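Local coordinates for protein glucose-6-phosphate 1-dehydrogenase (Mycobacterium avium, PDB 4LGV) that probably catalyses the NADP-dependent oxidation of glucose 6-phosphate to 6-phosphogluconolactone, the entry step of the pentose phosphate pathway, at residues R53-E58 with F97-G102. Sequence-based numbering, arbitrary orientation.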
loop_
_atom_site.group_PDB
_atom_site.type_symbol
_atom_site.label_atom_id
_atom_site.label_comp_id
_atom_site.label_asym_id
_atom_site.label_seq_id
_atom_site.Cartn_x
_atom_site.Cartn_y
_atom_site.Cartn_z
ATOM N N ARG A 53 -13.335 24.262 -42.405
ATOM C CA ARG A 53 -12.396 23.123 -42.198
ATOM C C ARG A 53 -13.137 21.800 -42.089
ATOM O O ARG A 53 -12.697 20.773 -42.594
ATOM C CB ARG A 53 -11.521 23.345 -40.960
ATOM C CG ARG A 53 -10.517 24.484 -41.118
ATOM C CD ARG A 53 -9.920 24.919 -39.782
ATOM N NE ARG A 53 -9.200 23.866 -39.064
ATOM C CZ ARG A 53 -7.897 23.613 -39.180
ATOM N NH1 ARG A 53 -7.119 24.338 -39.944
ATOM N NH2 ARG A 53 -7.368 22.631 -38.477
ATOM N N LEU A 54 -14.310 21.829 -41.478
ATOM C CA LEU A 54 -15.112 20.614 -41.374
ATOM C C LEU A 54 -15.573 20.221 -42.773
ATOM O O LEU A 54 -15.562 19.038 -43.121
ATOM C CB LEU A 54 -16.277 20.804 -40.423
ATOM C CG LEU A 54 -15.953 20.924 -38.922
ATOM C CD1 LEU A 54 -17.144 21.505 -38.158
ATOM C CD2 LEU A 54 -15.592 19.590 -38.329
ATOM N N GLU A 55 -15.930 21.212 -43.594
ATOM C CA GLU A 55 -16.291 20.951 -44.990
ATOM C C GLU A 55 -15.147 20.363 -45.773
ATOM O O GLU A 55 -15.324 19.395 -46.504
ATOM C CB GLU A 55 -16.741 22.234 -45.675
ATOM C CG GLU A 55 -17.256 22.041 -47.086
ATOM C CD GLU A 55 -18.560 21.314 -47.085
ATOM O OE1 GLU A 55 -19.571 21.901 -46.655
ATOM O OE2 GLU A 55 -18.580 20.146 -47.480
ATOM N N ARG A 56 -13.966 20.934 -45.636
ATOM C CA ARG A 56 -12.804 20.345 -46.264
ATOM C C ARG A 56 -12.571 18.879 -45.894
ATOM O O ARG A 56 -12.183 18.097 -46.729
ATOM C CB ARG A 56 -11.525 21.150 -45.957
ATOM C CG ARG A 56 -10.286 20.584 -46.674
ATOM C CD ARG A 56 -9.112 21.545 -46.563
ATOM N NE ARG A 56 -8.693 21.706 -45.164
ATOM C CZ ARG A 56 -8.200 22.819 -44.604
ATOM N NH1 ARG A 56 -8.018 23.925 -45.314
ATOM N NH2 ARG A 56 -7.861 22.800 -43.312
ATOM N N ARG A 57 -12.746 18.539 -44.626
ATOM C CA ARG A 57 -12.595 17.154 -44.144
ATOM C C ARG A 57 -13.830 16.286 -44.459
ATOM O O ARG A 57 -13.904 15.134 -44.027
ATOM C CB ARG A 57 -12.381 17.145 -42.630
ATOM C CG ARG A 57 -11.067 17.756 -42.214
ATOM C CD ARG A 57 -10.673 17.377 -40.791
ATOM N NE ARG A 57 -11.504 18.058 -39.816
ATOM C CZ ARG A 57 -11.285 19.296 -39.343
ATOM N NH1 ARG A 57 -10.243 20.019 -39.739
ATOM N NH2 ARG A 57 -12.128 19.828 -38.458
ATOM N N GLU A 58 -14.790 16.862 -45.184
ATOM C CA GLU A 58 -16.029 16.188 -45.577
ATOM C C GLU A 58 -16.866 15.761 -44.371
ATOM O O GLU A 58 -17.563 14.787 -44.431
ATOM C CB GLU A 58 -15.740 14.999 -46.493
ATOM C CG GLU A 58 -15.038 15.410 -47.795
ATOM C CD GLU A 58 -14.600 14.251 -48.672
ATOM O OE1 GLU A 58 -14.603 13.085 -48.232
ATOM O OE2 GLU A 58 -14.231 14.517 -49.810
ATOM N N PHE A 97 -15.277 26.009 -50.467
ATOM C CA PHE A 97 -16.123 27.102 -50.011
ATOM C C PHE A 97 -17.498 27.007 -50.665
ATOM O O PHE A 97 -18.514 27.189 -50.000
ATOM C CB PHE A 97 -15.511 28.477 -50.281
ATOM C CG PHE A 97 -16.377 29.605 -49.844
ATOM C CD1 PHE A 97 -16.327 30.018 -48.551
ATOM C CD2 PHE A 97 -17.330 30.179 -50.706
ATOM C CE1 PHE A 97 -17.157 31.014 -48.081
ATOM C CE2 PHE A 97 -18.194 31.184 -50.243
ATOM C CZ PHE A 97 -18.082 31.604 -48.916
ATOM N N ASP A 98 -17.527 26.655 -51.946
ATOM C CA ASP A 98 -18.808 26.528 -52.655
ATOM C C ASP A 98 -19.691 25.433 -52.054
ATOM O O ASP A 98 -20.905 25.598 -51.999
ATOM C CB ASP A 98 -18.656 26.335 -54.188
ATOM C CG ASP A 98 -18.331 27.630 -54.936
ATOM O OD1 ASP A 98 -18.389 28.723 -54.335
ATOM O OD2 ASP A 98 -18.003 27.549 -56.164
ATOM N N ARG A 99 -19.091 24.338 -51.593
ATOM C CA ARG A 99 -19.882 23.284 -50.895
ATOM C C ARG A 99 -20.473 23.837 -49.617
ATOM O O ARG A 99 -21.610 23.592 -49.319
ATOM C CB ARG A 99 -19.058 22.067 -50.548
ATOM C CG ARG A 99 -18.812 21.122 -51.728
ATOM C CD ARG A 99 -18.549 19.706 -51.231
ATOM N NE ARG A 99 -17.498 19.650 -50.209
ATOM C CZ ARG A 99 -16.194 19.552 -50.447
ATOM N NH1 ARG A 99 -15.725 19.538 -51.680
ATOM N NH2 ARG A 99 -15.344 19.445 -49.418
ATOM N N LEU A 100 -19.701 24.628 -48.896
ATOM C CA LEU A 100 -20.198 25.201 -47.658
ATOM C C LEU A 100 -21.349 26.165 -47.975
ATOM O O LEU A 100 -22.374 26.126 -47.321
ATOM C CB LEU A 100 -19.075 25.924 -46.909
ATOM C CG LEU A 100 -19.458 26.728 -45.655
ATOM C CD1 LEU A 100 -20.186 25.847 -44.653
ATOM C CD2 LEU A 100 -18.197 27.323 -45.033
ATOM N N ALA A 101 -21.159 27.044 -48.946
ATOM C CA ALA A 101 -22.200 28.004 -49.333
ATOM C C ALA A 101 -23.479 27.304 -49.722
ATOM O O ALA A 101 -24.565 27.735 -49.358
ATOM C CB ALA A 101 -21.713 28.857 -50.472
ATOM N N GLY A 102 -23.343 26.182 -50.413
ATOM C CA GLY A 102 -24.493 25.350 -50.781
ATOM C C GLY A 102 -25.348 24.846 -49.640
ATOM O O GLY A 102 -26.534 24.568 -49.849
HETATM O O HOH W 1 -12.326 18.629 -49.354
#
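Arg99 reaches from helix 94-103 to the C-terminal end of helix 41-56 and holds Glu55 there side-on, through NE and NH2. NE makes a salt bridge to Glu55 OE2 at 3.0 Å, nearly straight at 167°, yet it meets that oxygen from above the carboxylate plane. NH2 donates to the backbone oxygen Glu55 O at 2.9 Å; this acceptor lies in the guanidinium plane, whereas the donor stands above the carbonyl plane. The opposite face of that carbonyl receives Glu58 N, also at 2.9 Å, a bond of the Schellman motif in which Glu58 ends the helix with positive phi. NH2 also donates to a water, 3.1 Å from it, which in turn donates to Arg56 O at 2.7 Å. Arg99 thus serves two carbonyl oxygens of the final turn, adding a second donor to Glu55 O and reaching Arg56 O through the water.

Glu55 points at the neighbouring helix with CG anti to its backbone N (chi1 -175°), and a bend at chi2 lays the carboxylate against Arg99 CB, 3.6 Å from Glu55 CD. OE1 lies over the Leu100 backbone, 3.5 Å from Leu100 CA, and makes a salt bridge to Arg103, one turn further along the helix, so that the carboxylate is shared between Arg99 and Arg103. Leu60 packs on both Glu55 and Leu100. The contact joins the first helix of the Rossmann-type nucleotide-binding domain to the helix leading into edge strand 104-108. With two arginines on a buried carboxylate, Glu55 is probably ionised, and the guanidinium of Arg99, set against the last-turn carbonyls, may offset part of the negative end of the helix 41-56 dipole.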